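Aminotransferase (Psychrobacter arcticus 273-4, PDB 3IF2) probably catalyses pyridoxal phosphate-dependent amino-group transfer, perhaps between valine and pyruvate, as a two-subunit enzyme of the class I and II aminotransferase family. Local coordinates at residues I74-D85 with L306-T317; V143-E154 with G205-T216. All coordinates share one frame; numbering follows the deposited sequence.

In the fold
The segments run in the order 74-85, 143-154, 205-216 and 306-317, so contact 2 is nested within the loop that contact 1 closes. Their centres lie 31 Å apart, and their nearest atoms about 18 Å apart, without touching. Contact 1 joins the ends of helices 71-77 and 311-321 beside the second subunit, where Tyr79 reaches the cofactor held by that subunit. Contact 2 pairs strands 142-149 and 207-213 in the large mixed sheet, and its Ser213 touches a different pyridoxal phosphate, the one bound in its own subunit. The two contacts share no helix or strand; one carries a residue across the dimer, the other brings the C-terminal end of strand 207-213 to a cofactor pocket.

Contact 1: I74-D85 with L306-T317; sequences ISMANYSNPQGD and LAPTRFGAAIAT. With PLP (pyridoxal-5'-phosphate), chain E.
At the dimer interface beside the second subunit's pyridoxal phosphate site, Tyr79 lies against Leu306, whose CD2 is 3.5 Å from Tyr79 CE1. The apolar methyl suits the ring carbons, while Tyr79 OH donates to O3P of the phosphate at 2.7 Å, with that oxygen in the plane of the ring. Asn41 of the second subunit binds the backbone N of Tyr79, and Arg283 and Ser273 of that subunit also hold the cofactor.

Behind the tyrosine, Arg310 ties the two segments together. Its guanidinium presents an edge to two partners: NH1 donates to Asn78 O at 2.9 Å, nearly straight at 161° but from above the carbonyl plane. NH2 and NE both grip a single oxygen, Asp85 OD2, NH2 standing 2.9 Å from it. Carboxylate and guanidinium planes are 68° apart, so this salt bridge is not the flat, two-oxygen kind. With CG set between the backbone N and the carbonyl carbon (chi1 64°) and a bend at chi3, the chain lays the group between Ser75 and Ser80, small residues that border its opposite faces (Ser75 CA, Ser80 CB). Asp85 has a second duty, since OD1 caps Phe88 N at the start of helix 86-100.

Compact residues let the backbones close in: Ala307 CB is 3.4 Å from Ser80 O, and Pro308 CD is 3.3 Å from Pro82 O. Water 1 joins Ser80 OG, Asp85 N and Thr309 O. A tyrosine lent to the neighbouring subunit's cofactor phosphate is characteristic of dimeric fold type I aminotransferases.

Contact 2: V143-E154 with G205-T216; sequences VDKSILLPLTPE and GRIGAICCSRPT
Glu154 meets Ser213 with both oxygens of its carboxylate. OE1 takes the hydroxyl OG of Ser213 in a short bond of 2.5 Å, and OE2 takes the backbone N of Ser213 at 2.8 Å, almost straight at 168°. Each donor arrives on the syn side, tilted modestly from the carboxylate plane, which fixes the rotation of the group. The glutamate chain bends at chi2 (-71°) to fold back against strand 207-213. With a leucine in place of Glu154, the amide and hydroxyl of Ser213 would probably lose the carboxylate that accepts from both, leaving the hydroxyl free to turn next to the cofactor that Ser213 touches.

Leading into this pair, strands 142-149 and 207-213 run parallel in the central sheet of the aminotransferase fold. Ser146 bonds to Arg206 O and Gly208 N, whereas Leu148 bonds to Ala209 O and, through its own O, to Cys211 N at 2.8 Å. The second strand thus spends one more residue than the first, a beta bulge at Gly208, where a side chain would point at the neighbouring strand.

One face of the sheet brings Leu148 CB within 3.7 Å of Ile207 CG2; on the other, Ile147 CG2 lies 3.7 Å from Cys211 CB. Beta-branched isoleucines such as Ile147 and Ile207 suit extended strands. Beyond the last backbone-to-backbone bond, Leu148 to Cys211, Pro150 CD rests on Ile210 CG2 at 4.0 Å, and Leu231 of helix 225-237 packs on the same proline. Further out, cis peptides before Pro153 and Pro215 bend the two loops, and Thr216 OG1 donates to Ser213 O.

Contact 1: I74-D85 with L306-T317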
loop_
_atom_site.group_PDB
_atom_site.type_symbol
_atom_site.label_atom_id
_atom_site.label_comp_id
_atom_site.label_asym_id
_atom_site.label_seq_id
_atom_site.Cartn_x
_atom_site.Cartn_y
_atom_site.Cartn_z
ATOM N N ILE A 74 14.183 3.565 -15.043
ATOM C CA ILE A 74 13.638 2.229 -15.312
ATOM C C ILE A 74 12.765 1.752 -14.134
ATOM O O ILE A 74 11.667 1.194 -14.337
ATOM C CB ILE A 74 14.786 1.207 -15.689
ATOM C CG1 ILE A 74 15.398 1.589 -17.060
ATOM C CG2 ILE A 74 14.280 -0.225 -15.745
ATOM C CD1 ILE A 74 16.707 0.867 -17.392
ATOM N N SER A 75 13.256 2.029 -12.925
ATOM C CA SER A 75 12.598 1.704 -11.664
ATOM C C SER A 75 11.273 2.509 -11.522
ATOM O O SER A 75 10.225 1.947 -11.212
ATOM C CB SER A 75 13.594 1.964 -10.537
ATOM O OG SER A 75 13.101 1.542 -9.301
HETATM N N MSE A 76 11.332 3.820 -11.764
HETATM C CA MSE A 76 10.127 4.694 -11.838
HETATM C C MSE A 76 9.069 4.326 -12.912
HETATM O O MSE A 76 7.862 4.401 -12.668
HETATM C CB MSE A 76 10.557 6.108 -12.262
HETATM C CG MSE A 76 10.644 7.109 -11.204
HETATM SE SE MSE A 76 11.331 8.729 -12.001
HETATM C CE MSE A 76 13.105 8.255 -11.422
ATOM N N ALA A 77 9.566 4.049 -14.123
ATOM C CA ALA A 77 8.736 3.897 -15.328
ATOM C C ALA A 77 8.017 2.574 -15.530
ATOM O O ALA A 77 7.284 2.443 -16.502
ATOM C CB ALA A 77 9.556 4.242 -16.587
ATOM N N ASN A 78 8.222 1.615 -14.629
ATOM C CA ASN A 78 7.664 0.264 -14.744
ATOM C C ASN A 78 7.128 -0.295 -13.425
ATOM O O ASN A 78 7.737 -0.089 -12.353
ATOM C CB ASN A 78 8.753 -0.691 -15.222
ATOM C CG ASN A 78 9.263 -0.352 -16.586
ATOM O OD1 ASN A 78 8.673 -0.761 -17.581
ATOM N ND2 ASN A 78 10.381 0.369 -16.651
ATOM N N TYR A 79 5.991 -0.986 -13.521
ATOM C CA TYR A 79 5.413 -1.723 -12.425
ATOM C C TYR A 79 6.352 -2.893 -12.161
ATOM O O TYR A 79 6.849 -3.487 -13.120
ATOM C CB TYR A 79 4.065 -2.383 -12.838
ATOM C CG TYR A 79 2.864 -1.474 -13.021
ATOM C CD1 TYR A 79 2.185 -0.983 -11.909
ATOM C CD2 TYR A 79 2.363 -1.162 -14.287
ATOM C CE1 TYR A 79 1.085 -0.143 -12.048
ATOM C CE2 TYR A 79 1.251 -0.315 -14.439
ATOM C CZ TYR A 79 0.615 0.182 -13.299
ATOM O OH TYR A 79 -0.490 0.983 -13.354
ATOM N N SER A 80 6.568 -3.251 -10.892
ATOM C CA SER A 80 7.293 -4.494 -10.557
ATOM C C SER A 80 6.307 -5.645 -10.675
ATOM O O SER A 80 5.113 -5.422 -10.911
ATOM C CB SER A 80 7.837 -4.475 -9.123
ATOM O OG SER A 80 6.804 -4.475 -8.137
ATOM N N ASN A 81 6.795 -6.867 -10.471
ATOM C CA ASN A 81 5.924 -8.031 -10.367
ATOM C C ASN A 81 5.117 -7.830 -9.051
ATOM O O ASN A 81 5.620 -7.142 -8.152
ATOM C CB ASN A 81 6.770 -9.328 -10.341
ATOM C CG ASN A 81 5.911 -10.597 -10.191
ATOM O OD1 ASN A 81 5.542 -11.014 -9.065
ATOM N ND2 ASN A 81 5.561 -11.206 -11.335
ATOM N N PRO A 82 3.874 -8.377 -8.935
ATOM C CA PRO A 82 3.125 -8.223 -7.665
ATOM C C PRO A 82 3.867 -8.723 -6.385
ATOM O O PRO A 82 3.659 -8.183 -5.295
ATOM C CB PRO A 82 1.852 -9.038 -7.913
ATOM C CG PRO A 82 1.678 -9.045 -9.372
ATOM C CD PRO A 82 3.037 -9.002 -9.974
ATOM N N GLN A 83 4.715 -9.746 -6.544
ATOM C CA GLN A 83 5.572 -10.257 -5.476
ATOM C C GLN A 83 6.626 -9.215 -5.017
ATOM O O GLN A 83 7.042 -9.248 -3.870
ATOM C CB GLN A 83 6.249 -11.552 -5.935
ATOM C CG GLN A 83 7.123 -12.242 -4.869
ATOM C CD GLN A 83 7.665 -13.574 -5.330
ATOM O OE1 GLN A 83 7.074 -14.238 -6.176
ATOM N NE2 GLN A 83 8.783 -13.989 -4.748
ATOM N N GLY A 84 7.054 -8.330 -5.925
ATOM C CA GLY A 84 7.988 -7.247 -5.627
ATOM C C GLY A 84 9.164 -7.155 -6.588
ATOM O O GLY A 84 9.474 -8.102 -7.285
ATOM N N ASP A 85 9.832 -6.002 -6.589
ATOM C CA ASP A 85 11.021 -5.738 -7.433
ATOM C C ASP A 85 11.947 -6.967 -7.536
ATOM O O ASP A 85 12.561 -7.348 -6.542
ATOM C CB ASP A 85 11.775 -4.531 -6.853
ATOM C CG ASP A 85 12.924 -4.072 -7.719
ATOM O OD1 ASP A 85 14.025 -4.684 -7.685
ATOM O OD2 ASP A 85 12.729 -3.047 -8.401
ATOM N N LEU A 306 -1.882 -3.738 -6.821
ATOM C CA LEU A 306 -1.408 -3.986 -8.202
ATOM C C LEU A 306 0.029 -4.542 -8.059
ATOM O O LEU A 306 0.283 -5.705 -8.361
ATOM C CB LEU A 306 -1.536 -2.757 -9.125
ATOM C CG LEU A 306 -1.925 -2.986 -10.581
ATOM C CD1 LEU A 306 -3.301 -3.654 -10.617
ATOM C CD2 LEU A 306 -2.014 -1.678 -11.335
ATOM N N ALA A 307 0.946 -3.715 -7.587
ATOM C CA ALA A 307 2.321 -4.131 -7.264
ATOM C C ALA A 307 2.820 -3.244 -6.112
ATOM O O ALA A 307 2.288 -2.163 -5.893
ATOM C CB ALA A 307 3.237 -4.021 -8.475
ATOM N N PRO A 308 3.783 -3.721 -5.327
ATOM C CA PRO A 308 4.247 -2.846 -4.278
ATOM C C PRO A 308 5.191 -1.784 -4.844
ATOM O O PRO A 308 5.629 -1.837 -6.001
ATOM C CB PRO A 308 4.958 -3.792 -3.299
ATOM C CG PRO A 308 5.220 -5.049 -4.047
ATOM C CD PRO A 308 4.564 -4.964 -5.387
ATOM N N THR A 309 5.504 -0.837 -3.983
ATOM C CA THR A 309 6.399 0.274 -4.301
ATOM C C THR A 309 7.796 -0.241 -4.599
ATOM O O THR A 309 8.157 -1.328 -4.142
ATOM C CB THR A 309 6.390 1.292 -3.153
ATOM O OG1 THR A 309 6.840 2.531 -3.659
ATOM C CG2 THR A 309 7.225 0.849 -1.996
ATOM N N ARG A 310 8.565 0.482 -5.406
ATOM C CA ARG A 310 9.919 -0.005 -5.716
ATOM C C ARG A 310 11.095 0.934 -5.538
ATOM O O ARG A 310 12.232 0.475 -5.657
ATOM C CB ARG A 310 9.938 -0.698 -7.077
ATOM C CG ARG A 310 9.633 0.145 -8.258
ATOM C CD ARG A 310 9.371 -0.713 -9.503
ATOM N NE ARG A 310 10.508 -1.561 -9.864
ATOM C CZ ARG A 310 10.694 -2.191 -11.030
ATOM N NH1 ARG A 310 9.861 -2.048 -12.057
ATOM N NH2 ARG A 310 11.782 -2.952 -11.179
ATOM N N PHE A 311 10.872 2.177 -5.143
ATOM C CA PHE A 311 11.997 3.060 -5.061
ATOM C C PHE A 311 12.911 2.795 -3.874
ATOM O O PHE A 311 14.131 3.053 -3.959
ATOM C CB PHE A 311 11.650 4.547 -5.253
ATOM C CG PHE A 311 12.720 5.239 -6.016
ATOM C CD1 PHE A 311 12.743 5.144 -7.425
ATOM C CD2 PHE A 311 13.800 5.811 -5.362
ATOM C CE1 PHE A 311 13.800 5.692 -8.171
ATOM C CE2 PHE A 311 14.871 6.377 -6.090
ATOM C CZ PHE A 311 14.876 6.307 -7.496
ATOM N N GLY A 312 12.334 2.278 -2.787
ATOM C CA GLY A 312 13.110 1.842 -1.644
ATOM C C GLY A 312 14.023 0.698 -2.075
ATOM O O GLY A 312 15.230 0.705 -1.771
ATOM N N ALA A 313 13.442 -0.258 -2.800
ATOM C CA ALA A 313 14.167 -1.375 -3.417
ATOM C C ALA A 313 15.319 -0.878 -4.299
ATOM O O ALA A 313 16.413 -1.405 -4.238
ATOM C CB ALA A 313 13.201 -2.243 -4.262
ATOM N N ALA A 314 15.053 0.145 -5.105
ATOM C CA ALA A 314 16.047 0.697 -6.025
ATOM C C ALA A 314 17.275 1.219 -5.274
ATOM O O ALA A 314 18.396 0.913 -5.667
ATOM C CB ALA A 314 15.436 1.762 -6.916
ATOM N N ILE A 315 17.063 1.961 -4.186
ATOM C CA ILE A 315 18.183 2.459 -3.372
ATOM C C ILE A 315 18.927 1.311 -2.696
ATOM O O ILE A 315 20.160 1.260 -2.758
ATOM C CB ILE A 315 17.767 3.502 -2.252
ATOM C CG1 ILE A 315 17.800 4.940 -2.744
ATOM C CG2 ILE A 315 18.795 3.536 -1.107
ATOM C CD1 ILE A 315 17.033 5.175 -3.904
ATOM N N ALA A 316 18.174 0.412 -2.066
ATOM C CA ALA A 316 18.741 -0.637 -1.217
ATOM C C ALA A 316 19.429 -1.775 -1.942
ATOM O O ALA A 316 20.342 -2.387 -1.365
ATOM C CB ALA A 316 17.675 -1.181 -0.272
ATOM N N THR A 317 19.024 -2.042 -3.189
ATOM C CA THR A 317 19.578 -3.158 -3.993
ATOM C C THR A 317 21.122 -3.196 -4.037
ATOM O O THR A 317 21.685 -4.205 -3.640
ATOM C CB THR A 317 18.928 -3.229 -5.415
ATOM O OG1 THR A 317 17.540 -3.549 -5.272
ATOM C CG2 THR A 317 19.593 -4.267 -6.321
HETATM N N1 PLP E . -7.787 2.497 -13.338
HETATM C C2 PLP E . -7.623 1.957 -14.598
HETATM C C2A PLP E . -8.718 2.233 -15.576
HETATM C C3 PLP E . -6.456 1.214 -14.910
HETATM O O3 PLP E . -6.265 0.677 -16.165
HETATM C C4 PLP E . -5.465 1.008 -13.906
HETATM C C4A PLP E . -4.097 0.406 -14.216
HETATM O O4A PLP E . -3.964 -0.602 -14.898
HETATM C C5 PLP E . -5.675 1.564 -12.615
HETATM C C6 PLP E . -6.836 2.304 -12.362
HETATM C C5A PLP E . -4.668 1.359 -11.475
HETATM O O4P PLP E . -3.560 2.212 -11.623
HETATM P P PLP E . -2.552 2.477 -10.414
HETATM O O1P PLP E . -2.874 1.697 -9.180
HETATM O O2P PLP E . -2.631 3.953 -10.088
HETATM O O3P PLP E . -1.247 2.137 -11.019
HETATM O O HOH W 1 8.289 -3.760 -5.841
HETATM O O HOH W 2 5.676 -1.347 -8.791
HETATM O O HOH W 3 16.288 -2.990 -7.640
#

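Contact 2: V143-E154 with G205-T216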
loop_
_atom_site.group_PDB
_atom_site.type_symbol
_atom_site.label_atom_id
_atom_site.label_comp_id
_atom_site.label_asym_id
_atom_site.label_seq_id
_atom_site.Cartn_x
_atom_site.Cartn_y
_atom_site.Cartn_z
ATOM N N VAL A 143 -15.245 -20.793 12.882
ATOM C CA VAL A 143 -14.638 -20.503 14.196
ATOM C C VAL A 143 -13.597 -19.395 14.106
ATOM O O VAL A 143 -12.810 -19.384 13.176
ATOM C CB VAL A 143 -13.996 -21.796 14.803
ATOM C CG1 VAL A 143 -13.009 -22.434 13.838
ATOM C CG2 VAL A 143 -13.333 -21.526 16.160
ATOM N N ASP A 144 -13.609 -18.466 15.066
ATOM C CA ASP A 144 -12.616 -17.376 15.127
ATOM C C ASP A 144 -11.287 -17.864 15.698
ATOM O O ASP A 144 -11.266 -18.650 16.646
ATOM C CB ASP A 144 -13.112 -16.189 15.985
ATOM C CG ASP A 144 -14.105 -15.291 15.260
ATOM O OD1 ASP A 144 -14.327 -15.446 14.033
ATOM O OD2 ASP A 144 -14.640 -14.387 15.931
ATOM N N LYS A 145 -10.190 -17.420 15.094
ATOM C CA LYS A 145 -8.850 -17.705 15.596
ATOM C C LYS A 145 -8.103 -16.394 15.813
ATOM O O LYS A 145 -8.368 -15.400 15.138
ATOM C CB LYS A 145 -8.065 -18.632 14.675
ATOM C CG LYS A 145 -8.724 -19.964 14.439
ATOM C CD LYS A 145 -7.742 -21.010 13.944
ATOM C CE LYS A 145 -8.477 -22.299 13.651
ATOM N NZ LYS A 145 -7.568 -23.427 13.387
ATOM N N SER A 146 -7.159 -16.415 16.748
ATOM C CA SER A 146 -6.384 -15.243 17.132
ATOM C C SER A 146 -4.906 -15.383 16.844
ATOM O O SER A 146 -4.401 -16.503 16.697
ATOM C CB SER A 146 -6.575 -14.991 18.632
ATOM O OG SER A 146 -7.871 -14.511 18.868
ATOM N N ILE A 147 -4.232 -14.230 16.764
ATOM C CA ILE A 147 -2.772 -14.142 16.623
ATOM C C ILE A 147 -2.283 -14.085 18.078
ATOM O O ILE A 147 -2.675 -13.188 18.819
ATOM C CB ILE A 147 -2.340 -12.876 15.854
ATOM C CG1 ILE A 147 -3.033 -12.792 14.470
ATOM C CG2 ILE A 147 -0.834 -12.826 15.703
ATOM C CD1 ILE A 147 -2.833 -14.001 13.526
ATOM N N LEU A 148 -1.477 -15.064 18.497
ATOM C CA LEU A 148 -0.966 -15.130 19.873
ATOM C C LEU A 148 0.266 -14.239 20.029
ATOM O O LEU A 148 1.251 -14.427 19.324
ATOM C CB LEU A 148 -0.634 -16.577 20.286
ATOM C CG LEU A 148 -0.021 -16.852 21.678
ATOM C CD1 LEU A 148 -0.813 -16.213 22.800
ATOM C CD2 LEU A 148 0.090 -18.336 21.922
ATOM N N LEU A 149 0.184 -13.259 20.936
ATOM C CA LEU A 149 1.293 -12.390 21.292
ATOM C C LEU A 149 1.804 -13.031 22.577
ATOM O O LEU A 149 1.139 -12.944 23.600
ATOM C CB LEU A 149 0.827 -10.945 21.510
ATOM C CG LEU A 149 0.066 -10.248 20.375
ATOM C CD1 LEU A 149 -0.167 -8.790 20.734
ATOM C CD2 LEU A 149 0.795 -10.353 19.049
ATOM N N PRO A 150 2.968 -13.707 22.536
ATOM C CA PRO A 150 3.470 -14.417 23.708
ATOM C C PRO A 150 3.928 -13.541 24.877
ATOM O O PRO A 150 4.140 -14.057 25.982
ATOM C CB PRO A 150 4.627 -15.234 23.137
ATOM C CG PRO A 150 5.160 -14.411 22.094
ATOM C CD PRO A 150 3.999 -13.669 21.484
ATOM N N LEU A 151 4.092 -12.246 24.638
ATOM C CA LEU A 151 4.428 -11.297 25.685
ATOM C C LEU A 151 4.016 -9.885 25.260
ATOM O O LEU A 151 4.263 -9.484 24.132
ATOM C CB LEU A 151 5.935 -11.374 26.009
ATOM C CG LEU A 151 6.563 -10.395 27.012
ATOM C CD1 LEU A 151 7.801 -10.981 27.646
ATOM C CD2 LEU A 151 6.902 -9.078 26.361
ATOM N N THR A 152 3.344 -9.175 26.163
ATOM C CA THR A 152 2.971 -7.775 25.990
ATOM C C THR A 152 3.735 -7.029 27.108
ATOM O O THR A 152 4.133 -7.659 28.088
ATOM C CB THR A 152 1.450 -7.571 26.069
ATOM O OG1 THR A 152 0.952 -8.144 27.282
ATOM C CG2 THR A 152 0.768 -8.248 24.901
ATOM N N PRO A 153 3.957 -5.708 26.981
ATOM C CA PRO A 153 3.565 -4.809 25.907
ATOM C C PRO A 153 4.133 -5.162 24.526
ATOM O O PRO A 153 5.200 -5.784 24.411
ATOM C CB PRO A 153 4.071 -3.441 26.354
ATOM C CG PRO A 153 4.580 -3.602 27.719
ATOM C CD PRO A 153 4.594 -5.008 28.105
ATOM N N GLU A 154 3.360 -4.830 23.503
ATOM C CA GLU A 154 3.731 -5.048 22.112
ATOM C C GLU A 154 3.339 -3.859 21.264
ATOM O O GLU A 154 2.694 -2.941 21.753
ATOM C CB GLU A 154 3.126 -6.362 21.578
ATOM C CG GLU A 154 4.114 -7.534 21.563
ATOM C CD GLU A 154 5.206 -7.410 20.491
ATOM O OE1 GLU A 154 5.261 -6.368 19.791
ATOM O OE2 GLU A 154 6.023 -8.363 20.376
ATOM N N GLY A 205 -7.115 -25.406 19.569
ATOM C CA GLY A 205 -6.952 -25.126 18.134
ATOM C C GLY A 205 -7.533 -23.823 17.600
ATOM O O GLY A 205 -7.826 -23.745 16.405
ATOM N N ARG A 206 -7.643 -22.806 18.465
ATOM C CA ARG A 206 -8.204 -21.489 18.122
ATOM C C ARG A 206 -7.145 -20.373 18.002
ATOM O O ARG A 206 -7.469 -19.178 18.122
ATOM C CB ARG A 206 -9.299 -21.117 19.143
ATOM C CG ARG A 206 -10.469 -22.106 19.158
ATOM C CD ARG A 206 -11.625 -21.658 20.065
ATOM N NE ARG A 206 -11.263 -21.605 21.479
ATOM C CZ ARG A 206 -10.994 -20.489 22.152
ATOM N NH1 ARG A 206 -11.053 -19.306 21.552
ATOM N NH2 ARG A 206 -10.677 -20.563 23.439
ATOM N N ILE A 207 -5.882 -20.751 17.763
ATOM C CA ILE A 207 -4.773 -19.785 17.562
ATOM C C ILE A 207 -4.242 -20.064 16.152
ATOM O O ILE A 207 -3.818 -21.182 15.863
ATOM C CB ILE A 207 -3.647 -19.909 18.635
ATOM C CG1 ILE A 207 -4.166 -19.502 20.021
ATOM C CG2 ILE A 207 -2.434 -19.044 18.279
ATOM C CD1 ILE A 207 -4.569 -18.029 20.145
ATOM N N GLY A 208 -4.308 -19.068 15.274
ATOM C CA GLY A 208 -3.836 -19.207 13.882
ATOM C C GLY A 208 -2.343 -18.994 13.628
ATOM O O GLY A 208 -1.793 -19.569 12.696
ATOM N N ALA A 209 -1.701 -18.161 14.446
ATOM C CA ALA A 209 -0.264 -17.877 14.350
ATOM C C ALA A 209 0.240 -17.277 15.653
ATOM O O ALA A 209 -0.567 -16.851 16.474
ATOM C CB ALA A 209 0.003 -16.916 13.213
ATOM N N ILE A 210 1.565 -17.282 15.838
ATOM C CA ILE A 210 2.215 -16.622 16.979
ATOM C C ILE A 210 2.991 -15.455 16.388
ATOM O O ILE A 210 3.593 -15.605 15.323
ATOM C CB ILE A 210 3.176 -17.532 17.767
ATOM C CG1 ILE A 210 2.430 -18.752 18.315
ATOM C CG2 ILE A 210 3.784 -16.770 18.940
ATOM C CD1 ILE A 210 3.310 -19.708 19.140
ATOM N N CYS A 211 2.977 -14.303 17.062
ATOM C CA CYS A 211 3.704 -13.123 16.594
ATOM C C CYS A 211 4.346 -12.259 17.685
ATOM O O CYS A 211 3.778 -12.094 18.763
ATOM C CB CYS A 211 2.782 -12.239 15.761
ATOM S SG CYS A 211 3.671 -10.861 14.972
ATOM N N CYS A 212 5.524 -11.705 17.374
ATOM C CA CYS A 212 6.204 -10.751 18.249
ATOM C C CYS A 212 7.280 -9.932 17.538
ATOM O O CYS A 212 7.783 -10.347 16.504
ATOM C CB CYS A 212 6.857 -11.461 19.419
ATOM S SG CYS A 212 8.134 -12.547 18.873
ATOM N N SER A 213 7.620 -8.784 18.130
ATOM C CA SER A 213 8.647 -7.880 17.645
ATOM C C SER A 213 9.928 -8.116 18.437
ATOM O O SER A 213 9.867 -8.308 19.655
ATOM C CB SER A 213 8.191 -6.423 17.724
ATOM O OG SER A 213 7.661 -6.084 18.985
ATOM N N ARG A 214 11.068 -8.109 17.728
ATOM C CA ARG A 214 12.381 -8.391 18.306
ATOM C C ARG A 214 13.493 -7.568 17.615
ATOM O O ARG A 214 13.884 -7.892 16.480
ATOM C CB ARG A 214 12.667 -9.900 18.184
ATOM C CG ARG A 214 13.772 -10.406 19.093
ATOM C CD ARG A 214 14.239 -11.770 18.675
ATOM N NE ARG A 214 15.180 -12.349 19.638
ATOM C CZ ARG A 214 16.100 -13.288 19.380
ATOM N NH1 ARG A 214 16.301 -13.786 18.150
ATOM N NH2 ARG A 214 16.873 -13.723 20.378
ATOM N N PRO A 215 13.957 -6.462 18.251
ATOM C CA PRO A 215 13.508 -5.857 19.522
ATOM C C PRO A 215 12.088 -5.297 19.444
ATOM O O PRO A 215 11.570 -5.021 18.352
ATOM C CB PRO A 215 14.528 -4.755 19.813
ATOM C CG PRO A 215 15.372 -4.618 18.601
ATOM C CD PRO A 215 15.128 -5.765 17.681
ATOM N N THR A 216 11.488 -5.111 20.621
ATOM C CA THR A 216 10.113 -4.706 20.745
ATOM C C THR A 216 9.903 -3.202 20.871
ATOM O O THR A 216 10.668 -2.511 21.546
ATOM C CB THR A 216 9.477 -5.397 21.960
ATOM O OG1 THR A 216 9.617 -6.811 21.809
ATOM C CG2 THR A 216 7.991 -5.048 22.110
#